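Side-chain contacts in Poly(A) RNA polymerase GLD2 (PDB 6LBK), which probably adds successive AMP units to the 3' ends of selected cytoplasmic mRNAs, building poly(A) tails, and single nucleotides to certain microRNAs: residues T187-T192 with E254-S259; G222-Y227 with D348-Q353; L234-T239 with G284-G289. The protein carries 1 engineered substitution. One frame throughout, in Å; residues are numbered along the deposited sequence.

Interaction 1 of 3, residues T187-T192 with E254-S259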
loop_
_atom_site.group_PDB
_atom_site.type_symbol
_atom_site.label_atom_id
_atom_site.label_comp_id
_atom_site.label_asym_id
_atom_site.label_seq_id
_atom_site.Cartn_x
_atom_site.Cartn_y
_atom_site.Cartn_z
ATOM N N THR A 187 -4.588 0.725 -7.414
ATOM C CA THR A 187 -4.832 1.952 -6.649
ATOM C C THR A 187 -6.313 2.102 -6.354
ATOM O O THR A 187 -6.701 2.429 -5.223
ATOM C CB THR A 187 -4.307 3.202 -7.370
ATOM O OG1 THR A 187 -2.878 3.247 -7.283
ATOM C CG2 THR A 187 -4.858 4.448 -6.704
ATOM N N PHE A 188 -7.153 1.846 -7.359
ATOM C CA PHE A 188 -8.573 2.079 -7.191
ATOM C C PHE A 188 -9.306 0.850 -6.684
ATOM O O PHE A 188 -10.403 0.996 -6.129
ATOM C CB PHE A 188 -9.154 2.625 -8.505
ATOM C CG PHE A 188 -8.552 3.932 -8.862
ATOM C CD1 PHE A 188 -8.881 5.070 -8.126
ATOM C CD2 PHE A 188 -7.581 4.024 -9.838
ATOM C CE1 PHE A 188 -8.287 6.276 -8.386
ATOM C CE2 PHE A 188 -6.988 5.248 -10.128
ATOM C CZ PHE A 188 -7.338 6.374 -9.395
ATOM N N LEU A 189 -8.699 -0.339 -6.798
ATOM C CA LEU A 189 -9.189 -1.468 -6.018
ATOM C C LEU A 189 -9.062 -1.158 -4.541
ATOM O O LEU A 189 -10.061 -1.082 -3.820
ATOM C CB LEU A 189 -8.404 -2.725 -6.377
ATOM C CG LEU A 189 -8.636 -3.970 -5.556
ATOM C CD1 LEU A 189 -10.053 -4.412 -5.787
ATOM C CD2 LEU A 189 -7.661 -4.974 -6.063
ATOM N N LEU A 190 -7.834 -0.840 -4.121
ATOM C CA LEU A 190 -7.520 -0.570 -2.724
ATOM C C LEU A 190 -8.304 0.618 -2.207
ATOM O O LEU A 190 -8.852 0.579 -1.091
ATOM C CB LEU A 190 -6.021 -0.300 -2.582
ATOM C CG LEU A 190 -5.147 -1.457 -2.086
ATOM C CD1 LEU A 190 -5.270 -2.711 -2.948
ATOM C CD2 LEU A 190 -3.696 -0.984 -1.933
ATOM N N ARG A 191 -8.424 1.658 -3.031
ATOM C CA ARG A 191 -9.200 2.826 -2.634
ATOM C C ARG A 191 -10.645 2.444 -2.338
ATOM O O ARG A 191 -11.234 2.932 -1.367
ATOM C CB ARG A 191 -9.131 3.909 -3.725
ATOM C CG ARG A 191 -10.035 5.096 -3.457
ATOM C CD ARG A 191 -9.705 6.302 -4.286
ATOM N NE ARG A 191 -10.584 7.424 -3.953
ATOM C CZ ARG A 191 -10.289 8.404 -3.098
ATOM N NH1 ARG A 191 -11.183 9.360 -2.866
ATOM N NH2 ARG A 191 -9.111 8.434 -2.476
ATOM N N THR A 192 -11.215 1.529 -3.131
ATOM C CA THR A 192 -12.603 1.126 -2.916
ATOM C C THR A 192 -12.751 0.350 -1.615
ATOM O O THR A 192 -13.764 0.483 -0.924
ATOM C CB THR A 192 -13.103 0.303 -4.112
ATOM O OG1 THR A 192 -12.891 1.050 -5.313
ATOM C CG2 THR A 192 -14.590 0.014 -3.982
ATOM N N GLU A 254 -17.005 -6.115 -12.945
ATOM C CA GLU A 254 -17.230 -5.072 -13.941
ATOM C C GLU A 254 -16.522 -3.768 -13.595
ATOM O O GLU A 254 -16.113 -3.029 -14.498
ATOM C CB GLU A 254 -18.731 -4.846 -14.058
ATOM C CG GLU A 254 -19.342 -4.609 -12.682
ATOM C CD GLU A 254 -20.779 -5.059 -12.597
ATOM O OE1 GLU A 254 -21.368 -5.398 -13.654
ATOM O OE2 GLU A 254 -21.295 -5.121 -11.461
ATOM N N SER A 255 -16.352 -3.475 -12.307
ATOM C CA SER A 255 -15.760 -2.218 -11.877
ATOM C C SER A 255 -14.244 -2.327 -11.742
ATOM O O SER A 255 -13.576 -1.295 -11.655
ATOM C CB SER A 255 -16.401 -1.745 -10.557
ATOM O OG SER A 255 -17.824 -1.626 -10.665
ATOM N N PHE A 256 -13.688 -3.544 -11.750
ATOM C CA PHE A 256 -12.247 -3.737 -11.637
ATOM C C PHE A 256 -11.678 -4.646 -12.733
ATOM O O PHE A 256 -10.511 -5.043 -12.644
ATOM C CB PHE A 256 -11.887 -4.298 -10.249
ATOM C CG PHE A 256 -12.581 -3.591 -9.116
ATOM C CD1 PHE A 256 -12.230 -2.305 -8.760
ATOM C CD2 PHE A 256 -13.593 -4.215 -8.405
ATOM C CE1 PHE A 256 -12.883 -1.654 -7.726
ATOM C CE2 PHE A 256 -14.239 -3.564 -7.375
ATOM C CZ PHE A 256 -13.885 -2.286 -7.035
ATOM N N SER A 257 -12.443 -4.943 -13.785
ATOM C CA SER A 257 -11.957 -5.808 -14.860
ATOM C C SER A 257 -10.761 -5.186 -15.589
ATOM O O SER A 257 -10.618 -3.963 -15.668
ATOM C CB SER A 257 -13.077 -6.094 -15.862
ATOM O OG SER A 257 -12.599 -6.890 -16.932
ATOM N N THR A 258 -9.887 -6.055 -16.116
ATOM C CA THR A 258 -8.688 -5.634 -16.837
ATOM C C THR A 258 -8.974 -4.958 -18.171
ATOM O O THR A 258 -8.034 -4.460 -18.800
ATOM C CB THR A 258 -7.759 -6.828 -17.086
ATOM O OG1 THR A 258 -8.407 -7.783 -17.938
ATOM C CG2 THR A 258 -7.386 -7.491 -15.795
ATOM N N SER A 259 -10.221 -4.954 -18.632
ATOM C CA SER A 259 -10.580 -4.233 -19.846
ATOM C C SER A 259 -10.945 -2.772 -19.598
ATOM O O SER A 259 -11.056 -2.009 -20.566
ATOM C CB SER A 259 -11.735 -4.942 -20.562
ATOM O OG SER A 259 -12.908 -4.927 -19.778
#
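Leu189 and Phe256 mark the closest approach of the two backbones, with their CA atoms 6.8 Å apart. Residues 187-192 are a piece of helix 182-194, while 254-259 start in a short, weakly bonded helical turn and run on as loop. Nearly everything that touches here touches the ring of Phe256, which leaves its backbone toward the helix. Its CG stands anti to its own carbonyl carbon (chi1 -46°), which carries the ring over to the helix, one face against Leu189 and its CE1-CZ edge against Thr192. Over that face sits the methyl Leu189 CD1, 4.2 Å from the centroid of the Phe256 ring and only 8° off the ring normal, a well-centred CH-pi contact. The opposite face is covered by Ser255 CB of the same segment, so the ring is sandwiched between two aliphatic carbons.

Helix 182-194 belongs to the palm region that carries the nucleotidyltransferase active site: the Phe188 side chain lies about 11 Å from that of Asp111, a magnesium ligand by similarity. Phe256 reaches this helix from the short helix 253-256, where Leu248 of helix 248-251 packs against Leu189, Thr192 and Phe256 together, and Ala268 touches Phe256 as well.

Thr192 meets the ring at its edge. Thr192 OG1 lies in the ring plane, 3.6 Å from Phe256 CE1, and Thr192 CG2 comes within 3.9 Å of Phe256 CZ. That buried hydroxyl is satisfied within its own helix: Thr192 OG1 donates to Phe188 O at 2.6 Å, approaching almost in line with the carbonyl (170° at the oxygen). Thr192 N also bonds Phe188 O, at 3.2 Å, so two donors from one residue grip one carbonyl, and the hydroxyl bond holds the rotation of the threonine side chain.

Interaction 2 of 3, residues G222-Y227 with D348-Q353; sequences GTLSSY and DMIKDQ
Thr223 and Ile350 have the nearest CA atoms, 7.4 Å apart, where the non-helical lead-in to helix 226-239 passes a turn of helix 344-363. Ile350 carries the contact: it points toward the other segment and meets Leu224 with both of its branches and Thr223 with CD1. At the end of the longer branch, Ile350 CD1 rests 3.8 Å from Leu224 CG and 3.9 Å from Thr223 CG2. On the shorter one, Ile350 CG2 lies 3.7 Å from Leu224 CD1. Leu224 therefore lies across the fork of the isoleucine, Leu224 CD1 against CG2 and Leu224 CG against CD1 of Ile350, while Thr223 meets Ile350 at CD1 only. Chi2 of Ile350 is -82°, so CD1 is folded rather than extended from CA, and this turn sets it between the two partners.

Thr223 presents its two branches to different neighbours. OG1 sits between the backbone N and the carbonyl carbon (chi1 53°) and is hydrogen-bonded to the backbone N of Asp218, which satisfies it within the buried loop; CG2 is left to face the isoleucine. Ile216 touches both sides, its backbone bonded to that of Leu224 and its side chain against Ile350, and Ile326 adds to the apolar surroundings of Leu224. On helix 344-363 the solvent-facing side is charged: Lys351 NZ and Asp348 OD1 form a long salt bridge of 3.9 Å.

The arrangement is consistent with the apolar side of an amphipathic helix set against the loop that starts another. Ser225, the N-cap of helix 226-239, follows Leu224 directly, and its OG is hydrogen-bonded to Ser228 OG. The buried Leu224 lies just before that N-cap, so the contact joins the start of helix 226-239 to helix 344-363, the last helix of this catalytic fragment.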
loop_
_atom_site.group_PDB
_atom_site.type_symbol
_atom_site.label_atom_id
_atom_site.label_comp_id
_atom_site.label_asym_id
_atom_site.label_seq_id
_atom_site.Cartn_x
_atom_site.Cartn_y
_atom_site.Cartn_z
ATOM N N GLY A 222 14.743 -5.736 2.580
ATOM C CA GLY A 222 14.503 -7.149 2.806
ATOM C C GLY A 222 13.197 -7.541 3.489
ATOM O O GLY A 222 12.919 -8.742 3.585
ATOM N N THR A 223 12.375 -6.580 3.941
ATOM C CA THR A 223 11.176 -6.830 4.737
ATOM C C THR A 223 9.889 -6.586 3.934
ATOM O O THR A 223 9.887 -6.697 2.704
ATOM C CB THR A 223 11.261 -5.988 6.015
ATOM O OG1 THR A 223 11.507 -4.608 5.690
ATOM C CG2 THR A 223 12.348 -6.524 6.954
ATOM N N LEU A 224 8.781 -6.274 4.637
ATOM C CA LEU A 224 7.455 -6.270 4.009
ATOM C C LEU A 224 7.138 -4.960 3.301
ATOM O O LEU A 224 7.179 -3.888 3.910
ATOM C CB LEU A 224 6.377 -6.506 5.052
ATOM C CG LEU A 224 6.333 -7.833 5.777
ATOM C CD1 LEU A 224 5.418 -7.652 6.937
ATOM C CD2 LEU A 224 5.798 -8.861 4.797
ATOM N N SER A 225 6.725 -5.049 2.045
ATOM C CA SER A 225 6.307 -3.847 1.348
ATOM C C SER A 225 4.989 -3.343 1.916
ATOM O O SER A 225 4.192 -4.107 2.468
ATOM C CB SER A 225 6.161 -4.103 -0.155
ATOM O OG SER A 225 5.092 -4.985 -0.423
ATOM N N SER A 226 4.768 -2.030 1.770
ATOM C CA SER A 226 3.518 -1.441 2.229
ATOM C C SER A 226 2.336 -2.129 1.576
ATOM O O SER A 226 1.305 -2.360 2.221
ATOM C CB SER A 226 3.500 0.044 1.905
ATOM O OG SER A 226 4.264 0.772 2.848
ATOM N N TYR A 227 2.474 -2.460 0.285
ATOM C CA TYR A 227 1.409 -3.143 -0.441
ATOM C C TYR A 227 1.159 -4.532 0.132
ATOM O O TYR A 227 0.003 -4.964 0.241
ATOM C CB TYR A 227 1.762 -3.217 -1.923
ATOM C CG TYR A 227 0.663 -3.675 -2.864
ATOM C CD1 TYR A 227 -0.661 -3.292 -2.672
ATOM C CD2 TYR A 227 0.965 -4.457 -3.986
ATOM C CE1 TYR A 227 -1.666 -3.692 -3.561
ATOM C CE2 TYR A 227 -0.027 -4.861 -4.879
ATOM C CZ TYR A 227 -1.347 -4.466 -4.661
ATOM O OH TYR A 227 -2.336 -4.851 -5.553
ATOM N N ASP A 348 12.497 -14.161 10.019
ATOM C CA ASP A 348 12.378 -14.307 11.462
ATOM C C ASP A 348 12.113 -12.968 12.121
ATOM O O ASP A 348 11.345 -12.888 13.075
ATOM C CB ASP A 348 13.646 -14.930 12.045
ATOM C CG ASP A 348 13.852 -16.363 11.584
ATOM O OD1 ASP A 348 12.864 -16.958 11.099
ATOM O OD2 ASP A 348 14.977 -16.905 11.716
ATOM N N MET A 349 12.762 -11.906 11.650
ATOM C CA MET A 349 12.497 -10.594 12.227
ATOM C C MET A 349 11.006 -10.284 12.171
ATOM O O MET A 349 10.403 -9.872 13.173
ATOM C CB MET A 349 13.339 -9.535 11.509
ATOM C CG MET A 349 13.387 -8.193 12.216
ATOM S SD MET A 349 14.137 -6.853 11.256
ATOM C CE MET A 349 15.661 -7.615 10.708
ATOM N N ILE A 350 10.380 -10.549 11.023
ATOM C CA ILE A 350 8.931 -10.355 10.899
ATOM C C ILE A 350 8.184 -11.235 11.904
ATOM O O ILE A 350 7.316 -10.758 12.649
ATOM C CB ILE A 350 8.459 -10.637 9.458
ATOM C CG1 ILE A 350 9.437 -10.096 8.404
ATOM C CG2 ILE A 350 7.088 -10.053 9.217
ATOM C CD1 ILE A 350 9.295 -8.643 8.096
ATOM N N LYS A 351 8.491 -12.540 11.921
ATOM C CA LYS A 351 7.766 -13.480 12.786
ATOM C C LYS A 351 7.881 -13.085 14.257
ATOM O O LYS A 351 6.883 -13.044 14.999
ATOM C CB LYS A 351 8.308 -14.907 12.597
ATOM C CG LYS A 351 7.920 -15.625 11.298
ATOM C CD LYS A 351 8.967 -16.669 10.866
ATOM C CE LYS A 351 8.856 -17.993 11.639
ATOM N NZ LYS A 351 9.614 -19.090 10.948
ATOM N N ASP A 352 9.109 -12.814 14.694
ATOM C CA ASP A 352 9.375 -12.455 16.077
ATOM C C ASP A 352 8.672 -11.165 16.446
ATOM O O ASP A 352 8.139 -11.045 17.556
ATOM C CB ASP A 352 10.883 -12.305 16.299
ATOM C CG ASP A 352 11.660 -13.575 15.978
ATOM O OD1 ASP A 352 11.057 -14.669 16.010
ATOM O OD2 ASP A 352 12.877 -13.481 15.685
ATOM N N GLN A 353 8.644 -10.188 15.521
ATOM C CA GLN A 353 8.014 -8.915 15.843
ATOM C C GLN A 353 6.499 -9.058 15.955
ATOM O O GLN A 353 5.873 -8.400 16.799
ATOM C CB GLN A 353 8.381 -7.851 14.817
ATOM C CG GLN A 353 7.967 -6.436 15.229
ATOM C CD GLN A 353 8.667 -5.983 16.501
ATOM O OE1 GLN A 353 8.042 -5.836 17.559
ATOM N NE2 GLN A 353 9.974 -5.752 16.399
#

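Interaction 3 of 3, residues L234-T239 with G284-G289; sequences LHYLQT and GDLLLG
Tyr236 and Leu237 of helix 226-239 meet Leu286 and Gly289 of helix 283-297 at a steep helix-helix crossing, the second helix lying within the PAP-associated region. The axes of the short segments pass 11.3 Å apart with their directions at 108°, a wide spacing bridged mainly by the tyrosine. Its CG stands anti to the backbone N (chi1 172°), sending the ring out toward the other helix. There the phenol end lies against backbone: Tyr236 OH is 3.2 Å from Gly289 CA, and Tyr236 CZ is 3.4 Å from Gly289 C. Tyr236 CE2 comes 3.5 Å from Leu286 O and 4.1 Å from Leu286 CD2. That same methyl also faces Leu237, Leu286 CD2 lying 4.5 Å from Leu237 CD2.

A beta carbon at Gly289 would come 2.0 Å from Tyr236 OH, a clash, so the glycine is what lets the phenol sit here. Replacing Tyr236 with an alanine would probably open a gap beside Gly289 and leave Leu286 without its aromatic neighbour. A separate polar tie joins the same helices nearby, where His235 NE2 is hydrogen-bonded to Tyr293 OH.

Between the two segments themselves the contact rests on shape rather than on directed bonds: a phenol end set close against a glycine backbone, with leucine methyls filling in beside it.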
loop_
_atom_site.group_PDB
_atom_site.type_symbol
_atom_site.label_atom_id
_atom_site.label_comp_id
_atom_site.label_asym_id
_atom_site.label_seq_id
_atom_site.Cartn_x
_atom_site.Cartn_y
_atom_site.Cartn_z
ATOM N N LEU A 234 -6.153 -6.305 4.696
ATOM C CA LEU A 234 -7.409 -6.583 3.990
ATOM C C LEU A 234 -7.760 -8.070 4.034
ATOM O O LEU A 234 -8.930 -8.426 4.199
ATOM C CB LEU A 234 -7.361 -6.085 2.534
ATOM C CG LEU A 234 -7.149 -4.604 2.156
ATOM C CD1 LEU A 234 -7.324 -4.433 0.678
ATOM C CD2 LEU A 234 -8.120 -3.660 2.874
ATOM N N HIS A 235 -6.767 -8.957 3.913
ATOM C CA HIS A 235 -7.023 -10.384 4.075
ATOM C C HIS A 235 -7.541 -10.707 5.484
ATOM O O HIS A 235 -8.505 -11.472 5.643
ATOM C CB HIS A 235 -5.751 -11.160 3.769
ATOM C CG HIS A 235 -5.829 -12.603 4.130
ATOM N ND1 HIS A 235 -6.485 -13.526 3.351
ATOM C CD2 HIS A 235 -5.389 -13.271 5.218
ATOM C CE1 HIS A 235 -6.425 -14.711 3.928
ATOM N NE2 HIS A 235 -5.769 -14.581 5.067
ATOM N N TYR A 236 -6.901 -10.149 6.524
ATOM C CA TYR A 236 -7.366 -10.387 7.893
ATOM C C TYR A 236 -8.820 -9.959 8.043
ATOM O O TYR A 236 -9.636 -10.681 8.637
ATOM C CB TYR A 236 -6.481 -9.665 8.944
ATOM C CG TYR A 236 -7.072 -9.755 10.375
ATOM C CD1 TYR A 236 -7.205 -10.991 11.040
ATOM C CD2 TYR A 236 -7.512 -8.608 11.047
ATOM C CE1 TYR A 236 -7.784 -11.070 12.359
ATOM C CE2 TYR A 236 -8.075 -8.690 12.350
ATOM C CZ TYR A 236 -8.211 -9.914 12.982
ATOM O OH TYR A 236 -8.759 -9.940 14.218
ATOM N N LEU A 237 -9.159 -8.787 7.507
ATOM C CA LEU A 237 -10.537 -8.318 7.542
ATOM C C LEU A 237 -11.457 -9.183 6.691
ATOM O O LEU A 237 -12.659 -9.244 6.972
ATOM C CB LEU A 237 -10.604 -6.862 7.077
ATOM C CG LEU A 237 -9.891 -5.775 7.894
ATOM C CD1 LEU A 237 -10.024 -4.390 7.189
ATOM C CD2 LEU A 237 -10.408 -5.727 9.343
ATOM N N GLN A 238 -10.923 -9.876 5.679
ATOM C CA GLN A 238 -11.760 -10.642 4.760
ATOM C C GLN A 238 -12.130 -12.016 5.287
ATOM O O GLN A 238 -13.154 -12.570 4.879
ATOM C CB GLN A 238 -11.054 -10.790 3.415
ATOM C CG GLN A 238 -11.267 -9.634 2.458
ATOM C CD GLN A 238 -10.454 -9.798 1.191
ATOM O OE1 GLN A 238 -9.366 -10.376 1.219
ATOM N NE2 GLN A 238 -10.987 -9.316 0.067
ATOM N N THR A 239 -11.331 -12.562 6.194
ATOM C CA THR A 239 -11.480 -13.935 6.647
ATOM C C THR A 239 -11.967 -14.061 8.091
ATOM O O THR A 239 -12.059 -15.184 8.607
ATOM C CB THR A 239 -10.146 -14.642 6.441
ATOM O OG1 THR A 239 -9.107 -13.767 6.893
ATOM C CG2 THR A 239 -9.931 -14.963 4.972
ATOM N N GLY A 284 -9.300 -1.509 18.636
ATOM C CA GLY A 284 -8.283 -2.142 19.469
ATOM C C GLY A 284 -8.402 -3.654 19.485
ATOM O O GLY A 284 -7.389 -4.363 19.420
ATOM N N ASP A 285 -9.642 -4.169 19.515
ATOM C CA ASP A 285 -9.885 -5.601 19.334
ATOM C C ASP A 285 -9.321 -6.091 18.006
ATOM O O ASP A 285 -8.661 -7.136 17.948
ATOM C CB ASP A 285 -11.389 -5.911 19.419
ATOM C CG ASP A 285 -11.951 -5.842 20.866
ATOM O OD1 ASP A 285 -11.174 -5.983 21.842
ATOM O OD2 ASP A 285 -13.189 -5.655 21.017
ATOM N N LEU A 286 -9.524 -5.319 16.934
ATOM C CA LEU A 286 -9.059 -5.743 15.613
ATOM C C LEU A 286 -7.548 -5.644 15.471
ATOM O O LEU A 286 -6.934 -6.503 14.841
ATOM C CB LEU A 286 -9.753 -4.930 14.532
ATOM C CG LEU A 286 -11.223 -5.292 14.389
ATOM C CD1 LEU A 286 -11.943 -4.154 13.669
ATOM C CD2 LEU A 286 -11.353 -6.617 13.641
ATOM N N LEU A 287 -6.920 -4.616 16.035
ATOM C CA LEU A 287 -5.460 -4.548 15.961
ATOM C C LEU A 287 -4.822 -5.696 16.746
ATOM O O LEU A 287 -3.842 -6.308 16.286
ATOM C CB LEU A 287 -4.954 -3.188 16.449
ATOM C CG LEU A 287 -3.425 -3.016 16.599
ATOM C CD1 LEU A 287 -2.661 -3.153 15.307
ATOM C CD2 LEU A 287 -3.019 -1.735 17.399
ATOM N N LEU A 288 -5.352 -6.003 17.942
ATOM C CA LEU A 288 -4.880 -7.182 18.667
ATOM C C LEU A 288 -5.066 -8.442 17.827
ATOM O O LEU A 288 -4.127 -9.234 17.672
ATOM C CB LEU A 288 -5.600 -7.307 20.013
ATOM C CG LEU A 288 -4.773 -7.068 21.270
ATOM C CD1 LEU A 288 -5.563 -7.445 22.509
ATOM C CD2 LEU A 288 -3.503 -7.849 21.207
ATOM N N GLY A 289 -6.260 -8.623 17.241
ATOM C CA GLY A 289 -6.507 -9.818 16.448
ATOM C C GLY A 289 -5.605 -9.913 15.229
ATOM O O GLY A 289 -5.173 -10.996 14.840
#

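All three contacts are buried, and none rests on a hydrogen bond between its segments. Interactions 2 and 3 share helix 226-239, one at its start and the other toward its end, with centres about 17 Å apart; interaction 3 is nested in the chain loop that interaction 2 closes. Interaction 1 lies nearest the active site, on a palm helix, and its centre is about 27 Å from that of interaction 2, across the chain's centre. The two still touch, Leu190 CD2 lying 3.8 Å from Tyr227 CE1. Chemically they differ: an aromatic ring between aliphatic carbons in interaction 1, branched aliphatics in interaction 2, a phenol against bare backbone in interaction 3.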